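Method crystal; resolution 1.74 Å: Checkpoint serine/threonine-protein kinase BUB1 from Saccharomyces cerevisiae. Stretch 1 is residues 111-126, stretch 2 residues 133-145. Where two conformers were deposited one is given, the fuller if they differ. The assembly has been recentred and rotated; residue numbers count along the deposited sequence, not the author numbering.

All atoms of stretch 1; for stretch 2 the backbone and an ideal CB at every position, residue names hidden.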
ATOM      1  N   GLY A 111      -6.445   3.263   5.357  1.00 17.61           N
ATOM      2  CA  GLY A 111      -6.122   4.374   4.477  1.00 19.47           C
ATOM      3  C   GLY A 111      -7.315   5.148   3.936  1.00 21.49           C
ATOM      4  O   GLY A 111      -7.147   6.095   3.182  1.00 21.22           O
ATOM      5  N   THR A 112      -8.519   4.759   4.326  1.00 20.62           N
ATOM      6  CA  THR A 112      -9.720   5.341   3.715  1.00 22.38           C
ATOM      7  C   THR A 112     -10.028   6.776   4.152  1.00 22.08           C
ATOM      8  O   THR A 112     -10.926   7.430   3.592  1.00 22.14           O
ATOM      9  CB  THR A 112     -10.942   4.423   3.847  1.00 26.32           C
ATOM     10  OG1 THR A 112     -11.157   4.102   5.220  1.00 29.36           O
ATOM     11  CG2 THR A 112     -10.730   3.131   3.040  1.00 27.96           C
ATOM     12  N   LYS A 113      -9.275   7.282   5.131  1.00 19.95           N
ATOM     13  CA  LYS A 113      -9.370   8.689   5.498  1.00 20.65           C
ATOM     14  C   LYS A 113      -8.159   9.494   5.018  1.00 21.57           C
ATOM     15  O   LYS A 113      -8.002  10.676   5.375  1.00 23.35           O
ATOM     16  CB  LYS A 113      -9.579   8.837   7.012  1.00 20.34           C
ATOM     17  CG  LYS A 113     -10.853   8.193   7.529  1.00 23.00           C
ATOM     18  CD  LYS A 113     -10.960   8.330   9.055  1.00 27.13           C
ATOM     19  CE  LYS A 113     -12.148   7.529   9.593  1.00 33.92           C
ATOM     20  NZ  LYS A 113     -12.420   7.826  11.037  1.00 38.36           N
ATOM     21  N   LEU A 114      -7.301   8.861   4.212  1.00 19.41           N
ATOM     22  CA  LEU A 114      -6.091   9.512   3.700  1.00 16.35           C
ATOM     23  C   LEU A 114      -6.120   9.722   2.187  1.00 21.00           C
ATOM     24  O   LEU A 114      -6.354   8.771   1.430  1.00 18.57           O
ATOM     25  CB  LEU A 114      -4.844   8.687   4.068  1.00 17.26           C
ATOM     26  CG  LEU A 114      -4.630   8.512   5.581  1.00 19.83           C
ATOM     27  CD1 LEU A 114      -3.466   7.578   5.822  1.00 18.76           C
ATOM     28  CD2 LEU A 114      -4.396   9.880   6.260  1.00 21.63           C
ATOM     29  N   SER A 115      -5.842  10.957   1.756  1.00 19.99           N
ATOM     30  CA  SER A 115      -5.822  11.302   0.322  1.00 20.07           C
ATOM     31  C   SER A 115      -4.925  10.388  -0.510  1.00 21.48           C
ATOM     32  O   SER A 115      -5.270  10.022  -1.636  1.00 22.63           O
ATOM     33  CB  SER A 115      -5.380  12.756   0.121  1.00 22.84           C
ATOM     34  OG  SER A 115      -6.329  13.637   0.670  1.00 24.29           O
ATOM     35  N   LEU A 116      -3.762  10.037   0.035  1.00 19.63           N
ATOM     36  CA  LEU A 116      -2.810   9.194  -0.662  1.00 20.34           C
ATOM     37  C   LEU A 116      -3.437   7.887  -1.135  1.00 19.21           C
ATOM     38  O   LEU A 116      -3.117   7.409  -2.227  1.00 19.25           O
ATOM     39  CB  LEU A 116      -1.597   8.919   0.233  1.00 21.27           C
ATOM     40  CG  LEU A 116      -0.473   8.099  -0.420  1.00 24.51           C
ATOM     41  CD1 LEU A 116       0.114   8.820  -1.615  1.00 25.08           C
ATOM     42  CD2 LEU A 116       0.585   7.762   0.606  1.00 27.37           C
ATOM     43  N   PHE A 117      -4.330   7.322  -0.321  1.00 17.80           N
ATOM     44  CA  PHE A 117      -4.960   6.052  -0.674  1.00 19.92           C
ATOM     45  C   PHE A 117      -5.727   6.216  -1.985  1.00 19.76           C
ATOM     46  O   PHE A 117      -5.544   5.445  -2.938  1.00 20.09           O
ATOM     47  CB  PHE A 117      -5.896   5.567   0.436  1.00 17.91           C
ATOM     48  CG  PHE A 117      -6.733   4.375   0.039  1.00 19.14           C
ATOM     49  CD1 PHE A 117      -6.223   3.085   0.141  1.00 22.72           C
ATOM     50  CD2 PHE A 117      -8.029   4.546  -0.467  1.00 18.77           C
ATOM     51  CE1 PHE A 117      -6.996   1.976  -0.251  1.00 19.24           C
ATOM     52  CE2 PHE A 117      -8.808   3.443  -0.855  1.00 21.97           C
ATOM     53  CZ  PHE A 117      -8.290   2.153  -0.739  1.00 20.80           C
ATOM     54  N   TYR A 118      -6.565   7.244  -2.029  1.00 19.97           N
ATOM     55  CA  TYR A 118      -7.393   7.478  -3.215  1.00 19.71           C
ATOM     56  C   TYR A 118      -6.565   7.882  -4.415  1.00 20.75           C
ATOM     57  O   TYR A 118      -6.850   7.444  -5.540  1.00 21.78           O
ATOM     58  CB  TYR A 118      -8.466   8.512  -2.898  1.00 21.01           C
ATOM     59  CG  TYR A 118      -9.382   8.025  -1.813  1.00 21.57           C
ATOM     60  CD1 TYR A 118     -10.504   7.246  -2.106  1.00 21.80           C
ATOM     61  CD2 TYR A 118      -9.114   8.320  -0.474  1.00 21.82           C
ATOM     62  CE1 TYR A 118     -11.334   6.780  -1.084  1.00 22.24           C
ATOM     63  CE2 TYR A 118      -9.939   7.859   0.543  1.00 20.93           C
ATOM     64  CZ  TYR A 118     -11.041   7.097   0.235  1.00 22.92           C
ATOM     65  OH  TYR A 118     -11.847   6.647   1.250  1.00 23.86           O
ATOM     66  N   GLU A 119      -5.537   8.701  -4.189  1.00 20.72           N
ATOM     67  CA  GLU A 119      -4.629   9.106  -5.286  1.00 21.72           C
ATOM     68  C   GLU A 119      -3.944   7.913  -5.955  1.00 24.01           C
ATOM     69  O   GLU A 119      -3.923   7.794  -7.189  1.00 20.75           O
ATOM     70  CB  GLU A 119      -3.585  10.111  -4.785  1.00 22.47           C
ATOM     71  CG  GLU A 119      -4.207  11.450  -4.386  1.00 23.24           C
ATOM     72  CD  GLU A 119      -3.242  12.377  -3.655  1.00 29.10           C
ATOM     73  OE1 GLU A 119      -2.350  11.881  -2.929  1.00 29.01           O
ATOM     74  OE2 GLU A 119      -3.383  13.615  -3.805  1.00 31.95           O
ATOM     75  N   GLU A 120      -3.386   7.029  -5.133  1.00 20.81           N
ATOM     76  CA  GLU A 120      -2.685   5.853  -5.637  1.00 20.98           C
ATOM     77  C   GLU A 120      -3.616   4.819  -6.277  1.00 20.93           C
ATOM     78  O   GLU A 120      -3.289   4.265  -7.331  1.00 22.00           O
ATOM     79  CB  GLU A 120      -1.831   5.227  -4.525  1.00 22.29           C
ATOM     80  CG  GLU A 120      -0.674   6.138  -4.070  1.00 25.00           C
ATOM     81  CD  GLU A 120       0.406   6.334  -5.136  1.00 33.24           C
ATOM     82  OE1 GLU A 120       0.653   5.413  -5.945  1.00 32.04           O
ATOM     83  OE2 GLU A 120       1.018   7.424  -5.156  1.00 39.35           O
ATOM     84  N   PHE A 121      -4.760   4.568  -5.642  1.00 19.97           N
ATOM     85  CA  PHE A 121      -5.739   3.620  -6.154  1.00 20.91           C
ATOM     86  C   PHE A 121      -6.270   4.157  -7.496  1.00 22.56           C
ATOM     87  O   PHE A 121      -6.347   3.426  -8.490  1.00 22.15           O
ATOM     88  CB  PHE A 121      -6.855   3.445  -5.119  1.00 22.24           C
ATOM     89  CG  PHE A 121      -7.759   2.241  -5.349  1.00 21.41           C
ATOM     90  CD1 PHE A 121      -7.635   1.434  -6.480  1.00 23.11           C
ATOM     91  CD2 PHE A 121      -8.761   1.956  -4.426  1.00 24.94           C
ATOM     92  CE1 PHE A 121      -8.491   0.337  -6.677  1.00 24.24           C
ATOM     93  CE2 PHE A 121      -9.630   0.874  -4.624  1.00 23.28           C
ATOM     94  CZ  PHE A 121      -9.490   0.066  -5.740  1.00 22.82           C
ATOM     95  N   SER A 122      -6.576   5.449  -7.534  1.00 21.62           N
ATOM     96  CA  SER A 122      -7.022   6.077  -8.787  1.00 23.67           C
ATOM     97  C   SER A 122      -5.972   5.937  -9.889  1.00 24.46           C
ATOM     98  O   SER A 122      -6.322   5.640 -11.047  1.00 25.53           O
ATOM     99  CB  SER A 122      -7.383   7.551  -8.572  1.00 25.69           C
ATOM    100  OG  SER A 122      -7.723   8.166  -9.814  1.00 28.80           O
ATOM    101  N   LYS A 123      -4.701   6.158  -9.542  1.00 22.73           N
ATOM    102  CA  LYS A 123      -3.597   6.016 -10.497  1.00 24.73           C
ATOM    103  C   LYS A 123      -3.565   4.596 -11.070  1.00 26.69           C
ATOM    104  O   LYS A 123      -3.385   4.416 -12.278  1.00 24.46           O
ATOM    105  CB  LYS A 123      -2.255   6.382  -9.862  1.00 27.55           C
ATOM    106  CG  LYS A 123      -1.062   6.333 -10.826  1.00 32.37           C
ATOM    107  CD  LYS A 123       0.271   6.640 -10.121  1.00 38.95           C
ATOM    108  CE  LYS A 123       0.819   5.432  -9.349  1.00 47.01           C
ATOM    109  NZ  LYS A 123       1.317   4.334 -10.244  1.00 50.29           N
ATOM    110  N   LEU A 124      -3.757   3.590 -10.213  1.00 21.71           N
ATOM    111  CA  LEU A 124      -3.781   2.204 -10.699  1.00 22.68           C
ATOM    112  C   LEU A 124      -4.886   2.018 -11.748  1.00 22.78           C
ATOM    113  O   LEU A 124      -4.640   1.453 -12.827  1.00 26.12           O
ATOM    114  CB  LEU A 124      -3.958   1.213  -9.531  1.00 21.42           C
ATOM    115  CG  LEU A 124      -4.000  -0.267  -9.930  1.00 26.54           C
ATOM    116  CD1 LEU A 124      -2.617  -0.799 -10.210  1.00 28.41           C
ATOM    117  CD2 LEU A 124      -4.685  -1.099  -8.851  1.00 25.61           C
ATOM    118  N   LEU A 125      -6.092   2.486 -11.430  1.00 21.32           N
ATOM    119  CA  LEU A 125      -7.230   2.341 -12.324  1.00 24.10           C
ATOM    120  C   LEU A 125      -7.000   3.153 -13.594  1.00 26.56           C
ATOM    121  O   LEU A 125      -7.326   2.687 -14.684  1.00 27.60           O
ATOM    122  CB  LEU A 125      -8.523   2.786 -11.655  1.00 25.46           C
ATOM    123  CG  LEU A 125      -8.999   1.966 -10.453  1.00 25.83           C
ATOM    124  CD1 LEU A 125     -10.350   2.471  -9.972  1.00 30.04           C
ATOM    125  CD2 LEU A 125      -9.050   0.472 -10.805  1.00 29.28           C
ATOM    126  N   GLU A 126      -6.431   4.349 -13.440  1.00 25.20           N
ATOM    127  CA  GLU A 126      -6.119   5.197 -14.608  1.00 29.08           C
ATOM    128  C   GLU A 126      -5.188   4.491 -15.599  1.00 30.67           C
ATOM    129  O   GLU A 126      -5.484   4.426 -16.811  1.00 32.07           O
ATOM    130  CB  GLU A 126      -5.536   6.550 -14.165  1.00 29.67           C
ATOM    131  CG  GLU A 126      -4.914   7.341 -15.331  1.00 30.96           C
ATOM    132  CD  GLU A 126      -4.354   8.693 -14.933  1.00 32.72           C
ATOM    133  OE1 GLU A 126      -4.212   8.984 -13.717  1.00 31.51           O
ATOM    134  OE2 GLU A 126      -4.055   9.480 -15.860  1.00 32.96           O
ATOM    135  N   UNK A 133     -13.892   5.394 -13.741  1.00 31.67           N
ATOM    136  CA  UNK A 133     -13.855   4.815 -12.394  1.00 29.67           C
ATOM    137  C   UNK A 133     -12.775   5.499 -11.553  1.00 26.66           C
ATOM    138  O   UNK A 133     -12.990   5.768 -10.360  1.00 27.83           O
ATOM    139  CB  UNK A 133     -13.601   3.308 -12.462  1.00 29.67           C
ATOM    140  N   UNK A 134     -11.627   5.773 -12.176  1.00 27.54           N
ATOM    141  CA  UNK A 134     -10.520   6.459 -11.500  1.00 24.90           C
ATOM    142  C   UNK A 134     -10.919   7.856 -11.023  1.00 28.20           C
ATOM    143  O   UNK A 134     -10.515   8.286  -9.940  1.00 26.64           O
ATOM    144  CB  UNK A 134      -9.314   6.558 -12.436  1.00 24.90           C
ATOM    145  N   UNK A 135     -11.728   8.561 -11.820  1.00 28.46           N
ATOM    146  CA  UNK A 135     -12.213   9.890 -11.433  1.00 30.85           C
ATOM    147  C   UNK A 135     -13.159   9.772 -10.246  1.00 29.83           C
ATOM    148  O   UNK A 135     -13.029  10.514  -9.275  1.00 31.16           O
ATOM    149  CB  UNK A 135     -12.914  10.578 -12.606  1.00 30.85           C
ATOM    150  N   UNK A 136     -14.078   8.812 -10.305  1.00 28.63           N
ATOM    151  CA  UNK A 136     -15.070   8.630  -9.250  1.00 28.63           C
ATOM    152  C   UNK A 136     -14.379   8.300  -7.919  1.00 29.83           C
ATOM    153  O   UNK A 136     -14.814   8.743  -6.853  1.00 28.27           O
ATOM    154  CB  UNK A 136     -16.057   7.524  -9.630  1.00 28.63           C
ATOM    155  N   UNK A 137     -13.295   7.538  -8.002  1.00 25.90           N
ATOM    156  CA  UNK A 137     -12.532   7.188  -6.808  1.00 26.77           C
ATOM    157  C   UNK A 137     -11.944   8.428  -6.123  1.00 27.39           C
ATOM    158  O   UNK A 137     -11.972   8.532  -4.893  1.00 25.53           O
ATOM    159  CB  UNK A 137     -11.411   6.212  -7.172  1.00 26.77           C
ATOM    160  N   UNK A 138     -11.433   9.373  -6.911  1.00 24.88           N
ATOM    161  CA  UNK A 138     -10.931  10.628  -6.328  1.00 27.34           C
ATOM    162  C   UNK A 138     -12.065  11.410  -5.671  1.00 29.90           C
ATOM    163  O   UNK A 138     -11.922  11.924  -4.555  1.00 29.87           O
ATOM    164  CB  UNK A 138     -10.255  11.486  -7.399  1.00 27.34           C
ATOM    165  N   UNK A 139     -13.210  11.464  -6.344  1.00 29.64           N
ATOM    166  CA  UNK A 139     -14.382  12.138  -5.791  1.00 30.27           C
ATOM    167  C   UNK A 139     -14.893  11.451  -4.516  1.00 31.53           C
ATOM    168  O   UNK A 139     -15.391  12.113  -3.606  1.00 30.49           O
ATOM    169  CB  UNK A 139     -15.496  12.186  -6.839  1.00 30.27           C
ATOM    170  N   UNK A 140     -14.745  10.129  -4.449  1.00 28.71           N
ATOM    171  CA  UNK A 140     -15.118   9.370  -3.254  1.00 28.61           C
ATOM    172  C   UNK A 140     -14.230   9.746  -2.063  1.00 27.11           C
ATOM    173  O   UNK A 140     -14.708   9.862  -0.935  1.00 27.85           O
ATOM    174  CB  UNK A 140     -15.022   7.868  -3.528  1.00 28.61           C
ATOM    175  N   UNK A 141     -12.939   9.921  -2.327  1.00 26.82           N
ATOM    176  CA  UNK A 141     -12.003  10.370  -1.302  1.00 28.34           C
ATOM    177  C   UNK A 141     -12.429  11.699  -0.707  1.00 30.99           C
ATOM    178  O   UNK A 141     -12.442  11.860   0.512  1.00 30.70           O
ATOM    179  CB  UNK A 141     -10.592  10.486  -1.882  1.00 28.34           C
ATOM    180  N   UNK A 142     -12.791  12.642  -1.575  1.00 31.27           N
ATOM    181  CA  UNK A 142     -13.234  13.965  -1.137  1.00 35.20           C
ATOM    182  C   UNK A 142     -14.525  13.882  -0.313  1.00 38.84           C
ATOM    183  O   UNK A 142     -14.668  14.581   0.694  1.00 41.13           O
ATOM    184  CB  UNK A 142     -13.444  14.876  -2.348  1.00 35.20           C
ATOM    185  N   UNK A 143     -15.439  13.004  -0.723  0.50 38.90           N
ATOM    186  CA  UNK A 143     -16.707  12.801  -0.016  0.50 40.82           C
ATOM    187  C   UNK A 143     -16.548  12.099   1.339  0.50 40.51           C
ATOM    188  O   UNK A 143     -17.446  12.159   2.186  0.50 40.53           O
ATOM    189  CB  UNK A 143     -17.656  11.987  -0.897  0.50 40.82           C
ATOM    190  N   UNK A 144     -15.408  11.436   1.532  1.00 39.73           N
ATOM    191  CA  UNK A 144     -15.049  10.835   2.818  1.00 39.02           C
ATOM    192  C   UNK A 144     -14.197  11.758   3.698  1.00 38.21           C
ATOM    193  O   UNK A 144     -13.693  11.329   4.743  1.00 40.30           O
ATOM    194  CB  UNK A 144     -14.297   9.524   2.578  1.00 39.02           C
ATOM    195  N   UNK A 145     -14.031  13.011   3.269  1.00 34.64           N
ATOM    196  CA  UNK A 145     -13.253  14.025   3.998  1.00 36.82           C
ATOM    197  C   UNK A 145     -11.816  13.583   4.288  1.00 35.94           C
ATOM    198  O   UNK A 145     -11.328  13.721   5.415  1.00 34.61           O
ATOM    199  CB  UNK A 145     -13.953  14.364   5.316  1.00 36.82           C
TER

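Helix 115-126 and the helix at 133-143 run nearly antiparallel, at 173°, with axes 8.3 Å apart at closest approach. The backbones come closer at some points than at others, and the room at a position depends on that and on where its CA-to-CB bond points.

Position 133 points sideways, its ideal CB 4.2 Å from Leu125 CD1. Leu125 offers a little apolar surface and the rest is open to many side chains. The residue is Glu133, which lays its CB against that methyl group.

Position 134 has little room. Its CA lies 4.4 Å from the CA of Ser122, and its CB points toward stretch 1, 3.4 Å from Ser122 O and 3.8 Å from Glu126 N. Something small is called for: alanine, glycine, perhaps serine. Ala134 is deposited, its CB 3.9 Å from Leu125 CB. The closeness also lets Ser122 OG donate to the Ala134 O at 2.8 Å, a bond that needs only the backbone at 134.

Positions 135 and 136 have nothing of stretch 1 within 5.5 Å of their ideal CB atoms, so this contact asks little of either; Lys135 points away and Val136 sideways.

Position 137 points toward a hollow lined by Tyr118, Phe121, Ser122 and Leu125, with its ideal CB still 4.5 Å from Ser122 CB. That depth suits a mid-sized apolar side chain such as leucine, isoleucine or methionine. Leu137 fills it as a knob in a hole. Its CD2 sits over a face of the Phe121 ring, 3.6 Å from the centroid, and 3.8 Å from Leu125 CD1, while CD1 reaches 4.0 Å from Tyr118 CD1.

At 138 the CB points sideways, 4.8 Å from Ser122 OG, so a longer apolar side chain could bend back to the helix. Leu138 does so: CD2 comes within 3.8 Å of Tyr118 O and 4.0 Å of Glu119 CA.

Position 139 points away and is unconstrained here; it is Glu139. Position 140 looks sideways, its ideal CB 4.6 Å from Tyr118 CE1, and an aliphatic residue could border the ring. Leu140 does, its CG 4.3 Å from Tyr118 CE1.

Position 141 is dictated by the Tyr118 ring. An ideal CB would lie 2.7 Å from Tyr118 CG, a clash, so glycine is the natural answer although the backbone is ordinary helix. Gly141 lets its CA rest over the ring face, 3.4 Å from the centroid and 5° off the normal, a CH-pi contact.

Positions 142 and 143 find no partner in stretch 1; they are Ala142 and Glu143.

Position 144, just past the helix, points toward stretch 1, its ideal CB 4.0 Å from Tyr118 OH. That hydroxyl already donates to Thr112 O at 2.6 Å, so a short polar side chain with a donor suits best. Asn144 supplies it, ND2 donating to Tyr118 OH at 2.9 Å.

Position 145 points away with positive phi, which glycine, asparagine or aspartate tolerate well. It is Asn145, whose backbone O shares a water with Lys113 O.

Stretch 2 133-145: EAKVLLELGAENN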
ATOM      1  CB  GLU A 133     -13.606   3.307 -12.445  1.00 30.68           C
ATOM      2  CG  GLU A 133     -14.767   2.503 -13.037  1.00 37.01           C
ATOM      3  CD  GLU A 133     -14.646   2.272 -14.543  1.00 40.32           C
ATOM      4  OE1 GLU A 133     -13.961   3.048 -15.246  1.00 39.64           O
ATOM      5  OE2 GLU A 133     -15.252   1.292 -15.028  1.00 45.88           O
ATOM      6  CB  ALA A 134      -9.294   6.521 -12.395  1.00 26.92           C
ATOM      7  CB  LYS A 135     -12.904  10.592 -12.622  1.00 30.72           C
ATOM      8  CG  LYS A 135     -13.623  11.883 -12.267  1.00 35.83           C
ATOM      9  CD  LYS A 135     -14.102  12.603 -13.522  1.00 37.58           C
ATOM     10  CE  LYS A 135     -14.845  13.882 -13.176  1.00 42.47           C
ATOM     11  NZ  LYS A 135     -14.741  14.860 -14.290  1.00 44.30           N
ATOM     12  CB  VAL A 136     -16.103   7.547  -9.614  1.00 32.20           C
ATOM     13  CG1 VAL A 136     -17.072   7.301  -8.460  1.00 32.20           C
ATOM     14  CG2 VAL A 136     -16.883   7.961 -10.861  1.00 32.86           C
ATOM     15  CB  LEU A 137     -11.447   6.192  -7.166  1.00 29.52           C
ATOM     16  CG  LEU A 137     -10.761   5.424  -6.051  1.00 34.12           C
ATOM     17  CD1 LEU A 137     -11.776   4.824  -5.071  1.00 29.28           C
ATOM     18  CD2 LEU A 137      -9.912   4.363  -6.721  1.00 33.52           C
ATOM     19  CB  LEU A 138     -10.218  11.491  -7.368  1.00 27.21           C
ATOM     20  CG  LEU A 138      -8.919  10.922  -7.936  1.00 27.56           C
ATOM     21  CD1 LEU A 138      -8.459  11.741  -9.135  1.00 29.19           C
ATOM     22  CD2 LEU A 138      -7.811  10.847  -6.868  1.00 27.08           C
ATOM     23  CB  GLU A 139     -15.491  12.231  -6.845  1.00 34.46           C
ATOM     24  CG  GLU A 139     -15.055  12.969  -8.101  1.00 37.60           C
ATOM     25  CD  GLU A 139     -16.108  12.956  -9.194  1.00 40.90           C
ATOM     26  OE1 GLU A 139     -16.910  11.994  -9.255  1.00 42.19           O
ATOM     27  OE2 GLU A 139     -16.124  13.912 -10.001  1.00 46.79           O
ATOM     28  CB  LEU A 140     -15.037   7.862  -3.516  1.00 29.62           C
ATOM     29  CG  LEU A 140     -15.405   6.899  -2.378  1.00 28.88           C
ATOM     30  CD1 LEU A 140     -16.863   7.073  -1.902  1.00 34.96           C
ATOM     31  CD2 LEU A 140     -15.157   5.448  -2.796  1.00 31.32           C
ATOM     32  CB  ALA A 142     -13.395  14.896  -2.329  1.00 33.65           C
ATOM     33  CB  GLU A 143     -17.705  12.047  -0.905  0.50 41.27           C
ATOM     34  CG  GLU A 143     -18.214  12.870  -2.085  0.50 42.41           C
ATOM     35  CD  GLU A 143     -19.166  12.102  -2.990  0.50 43.45           C
ATOM     36  OE1 GLU A 143     -18.863  10.942  -3.349  0.50 44.91           O
ATOM     37  OE2 GLU A 143     -20.217  12.671  -3.356  0.50 44.51           O
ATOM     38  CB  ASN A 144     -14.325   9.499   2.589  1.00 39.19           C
ATOM     39  CG  ASN A 144     -15.260   8.398   2.094  1.00 43.13           C
ATOM     40  OD1 ASN A 144     -16.474   8.458   2.304  1.00 45.47           O
ATOM     41  ND2 ASN A 144     -14.695   7.379   1.447  1.00 42.96           N
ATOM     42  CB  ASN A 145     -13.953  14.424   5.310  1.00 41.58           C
ATOM     43  CG  ASN A 145     -15.265  15.168   5.083  1.00 47.34           C
ATOM     44  OD1 ASN A 145     -16.267  14.888   5.749  1.00 50.67           O
ATOM     45  ND2 ASN A 145     -15.262  16.125   4.154  1.00 48.81           N
TER
HETATM   46  O   HOH W   1      -9.205  12.387   7.215  1.00 34.64           O
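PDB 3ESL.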